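Hypothetical protein VC1899 (Vibrio cholerae, PDB 1XMX) is of unknown function but carries a Card1-like endonuclease domain of the PDDEXK clan and probably binds nucleic acid. Local coordinates at residues A[11-16]-A[334-339]; A[142-147]-A[297-302]; A[151-156]-A[281-286]. All coordinates share one frame; numbering follows the deposited sequence.

Contact 1 of 3, residues A[11-16]-A[334-339]; sequences DQDPVR and GLQARA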
loop_
_atom_site.group_PDB
_atom_site.type_symbol
_atom_site.label_atom_id
_atom_site.label_comp_id
_atom_site.label_asym_id
_atom_site.label_seq_id
_atom_site.Cartn_x
_atom_site.Cartn_y
_atom_site.Cartn_z
ATOM N N ASP A 11 -11.199 -12.689 10.356
ATOM C CA ASP A 11 -11.461 -13.202 9.024
ATOM C C ASP A 11 -10.230 -13.012 8.132
ATOM O O ASP A 11 -9.167 -12.735 8.654
ATOM C CB ASP A 11 -12.784 -12.674 8.426
ATOM C CG ASP A 11 -12.746 -11.194 8.056
ATOM O OD1 ASP A 11 -11.650 -10.592 8.037
ATOM O OD2 ASP A 11 -13.837 -10.640 7.780
ATOM N N GLN A 12 -10.366 -13.205 6.814
ATOM C CA GLN A 12 -9.235 -13.104 5.913
ATOM C C GLN A 12 -8.873 -11.653 5.618
ATOM O O GLN A 12 -7.802 -11.377 5.156
ATOM C CB GLN A 12 -9.489 -13.869 4.622
ATOM C CG GLN A 12 -10.024 -15.288 4.854
ATOM C CD GLN A 12 -9.069 -16.257 5.611
ATOM O OE1 GLN A 12 -8.003 -16.622 5.081
ATOM N NE2 GLN A 12 -9.485 -16.719 6.839
ATOM N N ASP A 13 -9.746 -10.712 5.926
ATOM C CA ASP A 13 -9.315 -9.309 5.882
ATOM C C ASP A 13 -9.602 -8.563 7.195
ATOM O O ASP A 13 -10.601 -7.884 7.286
ATOM C CB ASP A 13 -9.995 -8.632 4.676
ATOM C CG ASP A 13 -9.610 -7.227 4.514
ATOM O OD1 ASP A 13 -9.009 -6.590 5.420
ATOM O OD2 ASP A 13 -9.919 -6.711 3.468
ATOM N N PRO A 14 -8.756 -8.737 8.231
ATOM C CA PRO A 14 -9.063 -8.248 9.568
ATOM C C PRO A 14 -8.455 -6.917 9.946
ATOM O O PRO A 14 -8.332 -6.632 11.121
ATOM C CB PRO A 14 -8.448 -9.316 10.450
ATOM C CG PRO A 14 -7.235 -9.786 9.659
ATOM C CD PRO A 14 -7.484 -9.480 8.224
ATOM N N VAL A 15 -8.114 -6.087 8.982
ATOM C CA VAL A 15 -7.514 -4.802 9.286
ATOM C C VAL A 15 -8.349 -3.891 10.195
ATOM O O VAL A 15 -7.819 -3.137 10.975
ATOM C CB VAL A 15 -7.262 -4.025 7.979
ATOM C CG1 VAL A 15 -6.744 -2.612 8.292
ATOM C CG2 VAL A 15 -6.231 -4.767 7.132
ATOM N N ARG A 16 -9.656 -3.942 10.054
ATOM C CA ARG A 16 -10.535 -3.062 10.802
ATOM C C ARG A 16 -10.692 -3.534 12.268
ATOM O O ARG A 16 -11.327 -2.853 13.050
ATOM C CB ARG A 16 -11.902 -2.941 10.086
ATOM C CG ARG A 16 -11.857 -2.030 8.857
ATOM C CD ARG A 16 -13.170 -2.170 8.139
ATOM N NE ARG A 16 -13.336 -3.535 7.627
ATOM C CZ ARG A 16 -14.500 -4.151 7.536
ATOM N NH1 ARG A 16 -15.606 -3.526 7.921
ATOM N NH2 ARG A 16 -14.545 -5.395 7.092
ATOM N N GLY A 334 -5.963 -6.749 0.812
ATOM C CA GLY A 334 -7.329 -7.197 0.966
ATOM C C GLY A 334 -8.300 -6.347 0.236
ATOM O O GLY A 334 -7.949 -5.698 -0.736
ATOM N N LEU A 335 -9.540 -6.341 0.707
ATOM C CA LEU A 335 -10.648 -5.858 -0.096
ATOM C C LEU A 335 -10.685 -4.353 -0.323
ATOM O O LEU A 335 -11.272 -3.880 -1.294
ATOM C CB LEU A 335 -11.983 -6.272 0.516
ATOM C CG LEU A 335 -12.374 -7.739 0.665
ATOM C CD1 LEU A 335 -13.846 -7.859 1.139
ATOM C CD2 LEU A 335 -12.209 -8.383 -0.677
ATOM N N GLN A 336 -10.093 -3.598 0.581
ATOM C CA GLN A 336 -10.123 -2.142 0.473
ATOM C C GLN A 336 -8.870 -1.632 -0.268
ATOM O O GLN A 336 -8.733 -0.412 -0.496
ATOM C CB GLN A 336 -10.137 -1.517 1.882
ATOM C CG GLN A 336 -11.518 -1.273 2.542
ATOM C CD GLN A 336 -12.335 -2.506 2.569
ATOM O OE1 GLN A 336 -12.051 -3.450 3.340
ATOM N NE2 GLN A 336 -13.351 -2.546 1.711
ATOM N N ALA A 337 -7.916 -2.526 -0.573
ATOM C CA ALA A 337 -6.682 -2.021 -1.212
ATOM C C ALA A 337 -6.925 -1.474 -2.639
ATOM O O ALA A 337 -7.860 -1.870 -3.365
ATOM C CB ALA A 337 -5.549 -3.024 -1.164
ATOM N N ARG A 338 -6.122 -0.492 -3.012
ATOM C CA ARG A 338 -6.269 0.155 -4.329
ATOM C C ARG A 338 -4.933 0.189 -5.056
ATOM O O ARG A 338 -3.889 0.270 -4.435
ATOM C CB ARG A 338 -6.810 1.561 -4.168
ATOM C CG ARG A 338 -8.315 1.480 -4.086
ATOM C CD ARG A 338 -9.085 2.604 -3.405
ATOM N NE ARG A 338 -8.471 3.923 -3.398
ATOM C CZ ARG A 338 -8.678 4.913 -4.276
ATOM N NH1 ARG A 338 -9.465 4.792 -5.357
ATOM N NH2 ARG A 338 -8.044 6.025 -4.059
ATOM N N ALA A 339 -4.978 0.130 -6.376
ATOM C CA ALA A 339 -3.745 0.165 -7.148
ATOM C C ALA A 339 -3.850 1.001 -8.427
ATOM O O ALA A 339 -4.878 1.076 -9.098
ATOM C CB ALA A 339 -3.217 -1.295 -7.453
HETATM O O HOH W 1 -8.569 -4.397 3.239
HETATM O O HOH W 2 -9.607 -3.219 5.615
#
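Asp-13 and Leu-335 meet in a small polar surface contact, where a carboxylate from the loop after strand 4-9 reaches the turn between helix 321-333 and strand 338-343. The direct link is one hydrogen bond, Leu-335 N to Asp-13 OD2 at 2.8 Å. It is fairly straight (161° at the hydrogen), and the donor approaches OD2 almost in line with the C-O bond. Asp-13 has CG anti to its own backbone N (chi1 -179°), which carries the carboxylate outward to the turn.

The same OD2 has a water 2.7 Å away, and this water accepts from Gln-336 N at 3.2 Å. Two successive amides are therefore turned to one carboxylate, the first directly and the second through solvent. A second water makes only weak bonds, to Asp-13 OD1 and Gln-336 OE1. A short aspartate suits this place, since its carboxylate can accept from the main-chain N-H groups of the turn.

Gly-334 leaves the helix with positive phi (71°), a conformation easy for glycine, and the lack of a side chain makes way for Asp-13 OD2. Ala-337 N bonds back to Gly-334 O and closes the turn. Leu-335 CB also lies 3.6 Å from Asp-13 OD2, so the leucine borders the carboxylate without adding an apolar pair. Arg-16 only flanks the site, its NH1 being held by Val-118 O.

Helix 321-333 joins the parallel strands 303-310 and 338-343 as a beta-alpha-beta crossover of the nuclease-like domain. On the other side, the loop leading from strand 4-9 into helix 15-22 is the first strand-to-helix connection of a Rossmann-like sheet whose core strands are parallel, so the arrangement is a polar junction between two alpha/beta units.

Contact 2 of 3, residues A[142-147]-A[297-302]; sequences ITIADY and ATVVNN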
loop_
_atom_site.group_PDB
_atom_site.type_symbol
_atom_site.label_atom_id
_atom_site.label_comp_id
_atom_site.label_asym_id
_atom_site.label_seq_id
_atom_site.Cartn_x
_atom_site.Cartn_y
_atom_site.Cartn_z
ATOM N N ILE A 142 -1.931 2.916 11.109
ATOM C CA ILE A 142 -1.290 1.701 10.579
ATOM C C ILE A 142 -0.308 2.017 9.442
ATOM O O ILE A 142 -0.525 2.935 8.625
ATOM C CB ILE A 142 -2.372 0.641 10.179
ATOM C CG1 ILE A 142 -1.808 -0.787 10.216
ATOM C CG2 ILE A 142 -3.073 0.973 8.840
ATOM C CD1 ILE A 142 -2.659 -1.713 9.440
ATOM N N THR A 143 0.821 1.293 9.419
ATOM C CA THR A 143 1.833 1.503 8.398
ATOM C C THR A 143 1.756 0.446 7.322
ATOM O O THR A 143 1.076 -0.549 7.476
ATOM C CB THR A 143 3.210 1.390 9.008
ATOM O OG1 THR A 143 3.345 0.063 9.541
ATOM C CG2 THR A 143 3.376 2.432 10.081
ATOM N N ILE A 144 2.472 0.667 6.220
ATOM C CA ILE A 144 2.694 -0.363 5.153
ATOM C C ILE A 144 3.260 -1.662 5.721
ATOM O O ILE A 144 2.839 -2.760 5.343
ATOM C CB ILE A 144 3.687 0.156 4.063
ATOM C CG1 ILE A 144 3.123 1.395 3.381
ATOM C CG2 ILE A 144 4.036 -0.989 3.022
ATOM C CD1 ILE A 144 4.141 2.339 2.757
ATOM N N ALA A 145 4.215 -1.535 6.633
ATOM C CA ALA A 145 4.894 -2.685 7.220
ATOM C C ALA A 145 3.909 -3.540 7.943
ATOM O O ALA A 145 3.937 -4.779 7.822
ATOM C CB ALA A 145 5.952 -2.222 8.146
ATOM N N ASP A 146 3.013 -2.878 8.687
ATOM C CA ASP A 146 1.963 -3.539 9.476
ATOM C C ASP A 146 0.986 -4.198 8.578
ATOM O O ASP A 146 0.513 -5.324 8.869
ATOM C CB ASP A 146 1.185 -2.511 10.234
ATOM C CG ASP A 146 1.894 -2.074 11.449
ATOM O OD1 ASP A 146 2.819 -2.840 11.878
ATOM O OD2 ASP A 146 1.527 -0.979 11.958
ATOM N N TYR A 147 0.675 -3.494 7.484
ATOM C CA TYR A 147 -0.249 -4.014 6.492
ATOM C C TYR A 147 0.271 -5.292 5.887
ATOM O O TYR A 147 -0.471 -6.259 5.760
ATOM C CB TYR A 147 -0.448 -3.012 5.358
ATOM C CG TYR A 147 -1.906 -2.657 5.215
ATOM C CD1 TYR A 147 -2.791 -3.525 4.599
ATOM C CD2 TYR A 147 -2.409 -1.463 5.727
ATOM C CE1 TYR A 147 -4.132 -3.206 4.478
ATOM C CE2 TYR A 147 -3.770 -1.130 5.614
ATOM C CZ TYR A 147 -4.606 -2.007 4.972
ATOM O OH TYR A 147 -5.930 -1.714 4.843
ATOM N N ALA A 297 4.527 2.588 -2.566
ATOM C CA ALA A 297 3.450 2.070 -1.734
ATOM C C ALA A 297 3.039 3.162 -0.754
ATOM O O ALA A 297 3.904 3.833 -0.185
ATOM C CB ALA A 297 3.921 0.855 -0.958
ATOM N N THR A 298 1.724 3.325 -0.554
ATOM C CA THR A 298 1.176 4.190 0.506
ATOM C C THR A 298 0.069 3.487 1.298
ATOM O O THR A 298 -0.482 2.464 0.867
ATOM C CB THR A 298 0.581 5.500 -0.034
ATOM O OG1 THR A 298 -0.487 5.194 -0.931
ATOM C CG2 THR A 298 1.592 6.282 -0.803
ATOM N N VAL A 299 -0.225 4.009 2.482
ATOM C CA VAL A 299 -1.510 3.715 3.122
ATOM C C VAL A 299 -2.229 5.073 3.204
ATOM O O VAL A 299 -1.634 6.088 3.646
ATOM C CB VAL A 299 -1.355 3.054 4.549
ATOM C CG1 VAL A 299 -2.744 2.733 5.164
ATOM C CG2 VAL A 299 -0.541 1.772 4.474
ATOM N N VAL A 300 -3.518 5.074 2.847
ATOM C CA VAL A 300 -4.323 6.266 2.854
ATOM C C VAL A 300 -5.680 5.897 3.399
ATOM O O VAL A 300 -6.296 4.993 2.885
ATOM C CB VAL A 300 -4.559 6.790 1.417
ATOM C CG1 VAL A 300 -5.287 8.116 1.445
ATOM C CG2 VAL A 300 -3.176 6.836 0.628
ATOM N N ASN A 301 -6.150 6.630 4.421
ATOM C CA ASN A 301 -7.385 6.324 5.086
ATOM C C ASN A 301 -7.438 4.844 5.454
ATOM O O ASN A 301 -8.471 4.178 5.239
ATOM C CB ASN A 301 -8.621 6.767 4.297
ATOM C CG ASN A 301 -9.885 6.775 5.192
ATOM O OD1 ASN A 301 -9.789 7.018 6.368
ATOM N ND2 ASN A 301 -11.037 6.518 4.622
ATOM N N ASN A 302 -6.320 4.354 5.995
ATOM C CA ASN A 302 -6.195 2.979 6.436
ATOM C C ASN A 302 -6.369 1.918 5.324
ATOM O O ASN A 302 -6.551 0.747 5.649
ATOM C CB ASN A 302 -7.142 2.677 7.609
ATOM C CG ASN A 302 -6.759 3.414 8.868
ATOM O OD1 ASN A 302 -5.587 3.422 9.279
ATOM N ND2 ASN A 302 -7.745 4.069 9.492
HETATM O O HOH W 3 -4.703 2.859 11.703
#
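Tyr-147 gives its phenol proton to a main-chain oxygen inside a largely aliphatic, buried interface: its OH lies 2.7 Å from Asn-302 O. The oxygen sits at the ring edge, in the ring plane, while the donor is tilted 22° from the carbonyl plane, with a C=O...O angle of 140°. Tyr-147 has an unusual chi1 of -123°, far from staggered, which sets where CG leaves the helix. A tyrosine suits the place because its ring can pack on aliphatic groups while its hydroxyl satisfies a buried carbonyl.

Val-299 is the aliphatic centre, touching three side chains. Its CG2 lies 3.8 Å from Ile-144 CG1, the two side chains sliding past each other in opposite directions, and also touches Tyr-147 CD2. Its CG1 meets Ile-142 CG2, with the side chains crossing at about a right angle. Ile-144 CD1 lies 3.3 Å from Ala-297 O and also touches Ala-297 CB; the short alanine lets the methyl lie close to the strand backbone.

The strand partner is the end of a beta hairpin: Asn-301 and Asn-302, both with left-handed backbone angles resembling those of a type I' turn, link strands 288-300 and 303-310. Asparagine tolerates such angles well. Asn-302 OD1 is 2.6 Å from a water that accepts from Ile-142 N, while its ND2 bonds Asp-123.

Helix 144-150 starts over this sheet with a capping box. Asp-146 N donates to Thr-143 OG1 at 3.1 Å, and the return bond from Thr-143 N to Asp-146 OD2 is weak. Asp-146 also forms a salt bridge with Arg-53, and helix 15-22 packs on Ile-142 and Tyr-147.

Contact 3 of 3, residues A[151-156]-A[281-286]; sequences FGARGE and VYRQLG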
loop_
_atom_site.group_PDB
_atom_site.type_symbol
_atom_site.label_atom_id
_atom_site.label_comp_id
_atom_site.label_asym_id
_atom_site.label_seq_id
_atom_site.Cartn_x
_atom_site.Cartn_y
_atom_site.Cartn_z
ATOM N N PHE A 151 -1.218 -9.367 6.231
ATOM C CA PHE A 151 -1.584 -10.217 5.100
ATOM C C PHE A 151 -0.588 -11.312 4.711
ATOM O O PHE A 151 -0.669 -11.888 3.623
ATOM C CB PHE A 151 -1.988 -9.372 3.901
ATOM C CG PHE A 151 -3.343 -8.730 4.069
ATOM C CD1 PHE A 151 -4.496 -9.429 3.762
ATOM C CD2 PHE A 151 -3.465 -7.433 4.526
ATOM C CE1 PHE A 151 -5.723 -8.859 3.926
ATOM C CE2 PHE A 151 -4.695 -6.865 4.674
ATOM C CZ PHE A 151 -5.828 -7.571 4.371
ATOM N N GLY A 152 0.348 -11.593 5.606
ATOM C CA GLY A 152 1.183 -12.788 5.475
ATOM C C GLY A 152 2.455 -12.629 4.680
ATOM O O GLY A 152 3.052 -13.636 4.251
ATOM N N ALA A 153 2.885 -11.381 4.536
ATOM C CA ALA A 153 3.995 -10.992 3.701
ATOM C C ALA A 153 4.930 -10.200 4.599
ATOM O O ALA A 153 4.605 -9.908 5.753
ATOM C CB ALA A 153 3.508 -10.123 2.535
ATOM N N ARG A 154 6.108 -9.899 4.117
ATOM C CA ARG A 154 6.988 -9.044 4.892
ATOM C C ARG A 154 7.742 -8.148 3.928
ATOM O O ARG A 154 8.203 -8.614 2.878
ATOM C CB ARG A 154 7.961 -9.893 5.678
ATOM C CG ARG A 154 9.327 -9.302 5.739
ATOM C CD ARG A 154 10.236 -10.273 6.398
ATOM N NE ARG A 154 10.760 -11.267 5.479
ATOM C CZ ARG A 154 11.944 -11.133 4.902
ATOM N NH1 ARG A 154 12.669 -10.046 5.162
ATOM N NH2 ARG A 154 12.396 -12.068 4.067
ATOM N N GLY A 155 7.860 -6.869 4.268
ATOM C CA GLY A 155 8.530 -5.919 3.372
ATOM C C GLY A 155 9.891 -5.565 3.912
ATOM O O GLY A 155 10.089 -5.574 5.120
ATOM N N GLU A 156 10.833 -5.276 3.013
ATOM C CA GLU A 156 12.099 -4.664 3.376
ATOM C C GLU A 156 12.111 -3.244 2.793
ATOM O O GLU A 156 11.771 -3.060 1.622
ATOM C CB GLU A 156 13.270 -5.522 2.856
ATOM C CG GLU A 156 13.417 -6.880 3.560
ATOM C CD GLU A 156 14.543 -7.749 2.988
ATOM O OE1 GLU A 156 15.213 -7.337 2.007
ATOM O OE2 GLU A 156 14.772 -8.869 3.520
ATOM N N VAL A 281 9.001 -7.167 -1.108
ATOM C CA VAL A 281 7.936 -7.892 -0.408
ATOM C C VAL A 281 8.212 -9.383 -0.589
ATOM O O VAL A 281 8.407 -9.855 -1.725
ATOM C CB VAL A 281 6.526 -7.634 -1.019
ATOM C CG1 VAL A 281 5.400 -8.344 -0.188
ATOM C CG2 VAL A 281 6.255 -6.172 -1.207
ATOM N N TYR A 282 8.248 -10.097 0.529
ATOM C CA TYR A 282 8.508 -11.521 0.581
ATOM C C TYR A 282 7.306 -12.286 1.168
ATOM O O TYR A 282 6.696 -11.819 2.141
ATOM C CB TYR A 282 9.770 -11.777 1.436
ATOM C CG TYR A 282 11.022 -11.100 0.905
ATOM C CD1 TYR A 282 11.373 -9.811 1.308
ATOM C CD2 TYR A 282 11.849 -11.753 0.000
ATOM C CE1 TYR A 282 12.529 -9.187 0.819
ATOM C CE2 TYR A 282 13.008 -11.141 -0.520
ATOM C CZ TYR A 282 13.341 -9.852 -0.102
ATOM O OH TYR A 282 14.484 -9.246 -0.606
ATOM N N ARG A 283 6.965 -13.438 0.563
ATOM C CA ARG A 283 5.972 -14.359 1.126
ATOM C C ARG A 283 6.527 -15.778 1.099
ATOM O O ARG A 283 6.978 -16.236 0.051
ATOM C CB ARG A 283 4.645 -14.285 0.364
ATOM C CG ARG A 283 3.905 -12.961 0.561
ATOM C CD ARG A 283 2.696 -12.781 -0.356
ATOM N NE ARG A 283 3.080 -12.675 -1.754
ATOM C CZ ARG A 283 2.266 -12.465 -2.794
ATOM N NH1 ARG A 283 0.959 -12.328 -2.652
ATOM N NH2 ARG A 283 2.781 -12.409 -4.019
ATOM N N GLN A 284 6.551 -16.451 2.243
ATOM C CA GLN A 284 7.033 -17.818 2.315
ATOM C C GLN A 284 5.905 -18.789 2.014
ATOM O O GLN A 284 4.800 -18.637 2.556
ATOM C CB GLN A 284 7.574 -18.157 3.709
ATOM C CG GLN A 284 9.028 -17.824 3.950
ATOM C CD GLN A 284 9.991 -18.451 2.933
ATOM O OE1 GLN A 284 10.616 -17.726 2.165
ATOM N NE2 GLN A 284 10.138 -19.801 2.944
ATOM N N LEU A 285 6.191 -19.796 1.182
ATOM C CA LEU A 285 5.303 -20.975 1.023
ATOM C C LEU A 285 6.116 -22.262 1.230
ATOM O O LEU A 285 6.790 -22.739 0.315
ATOM C CB LEU A 285 4.593 -20.981 -0.334
ATOM C CG LEU A 285 3.699 -19.793 -0.774
ATOM C CD1 LEU A 285 4.374 -18.412 -0.657
ATOM C CD2 LEU A 285 3.223 -19.982 -2.189
ATOM N N GLY A 286 6.065 -22.827 2.433
ATOM C CA GLY A 286 7.006 -23.902 2.771
ATOM C C GLY A 286 8.433 -23.395 2.576
ATOM O O GLY A 286 8.762 -22.291 2.988
HETATM O O HOH W 4 5.012 -15.205 4.184
#
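Arg-154 and Tyr-282 form an antiparallel hydrogen-bonded pair through their backbones. Arg-154 N donates to Tyr-282 O at 2.8 Å, and Tyr-282 N returns a bond of the same length to Arg-154 O. Beside them, CA-H...O contacts run from Ala-153 CA to Tyr-282 O and from Val-281 CA to Arg-154 O. Gly-155 faces Val-281 as a non-hydrogen-bonded pair, CA atoms 4.3 Å apart, the close spacing usual for such pairs. Gly-152, with positive phi, is the C-prime residue of the Schellman motif that ends helix 144-150 and turns the chain into the strand; a water joins its O to Gln-284 N.

The polar side chains meet in an offset stack: the guanidinium of Arg-154 lies flat on the Tyr-282 ring, planes 8° apart and centres 4.5 Å apart, with NH2 3.6 Å from Tyr-282 CG. The chain bends at chi3 (84°), which turns NE out of the extended line. Arg-154 NH1 also makes a salt bridge with Glu-156 OE2 at 2.9 Å, which helps to fix the guanidinium's rotation. Glu-156, extended beyond CG, brings CD to 3.3 Å from Tyr-282 CE1, its carboxylate turned 49° from the ring. Long, flat-ended side chains suit this exposed face, where they can cover the tyrosine and still meet solvent.

The apolar contacts involve Ala-153, whose CB touches Val-281 CG1 and, at 3.5 Å, Arg-283 CG. A methyl fits there between the two chains.

Strand 154-156 thus adds to the edge of strand 279-285, which pairs on its other side with strand 288-300. Leu-332 of helix 321-333 packs on Ala-153 and Val-281, and Tyr-282 lies against Glu-289 and Arg-291.

How the contacts relate
Contact 2 is the buried one, contact 1 lies at the surface and contact 3 falls between. Their chemistry follows: aliphatic packing with one direct phenol bond and a water bridge in contact 2, carboxylate-to-amide and water-mediated bonds in contact 1, and strand pairing beneath a charged, aromatic face in contact 3. All three reach the same mixed sheet, most of whose strands belong to the nuclease-like domain. Segments 142-147 and 151-156 are joined through helix 144-150, so one connection lies on strand 288-300 and then adds an edge strand beside 279-285. Contact 1 meets both: Val-15 packs on the hydroxyl of Tyr-147, while the Phe-151 ring touches Gln-12, Asp-13, Val-15 and Gly-334.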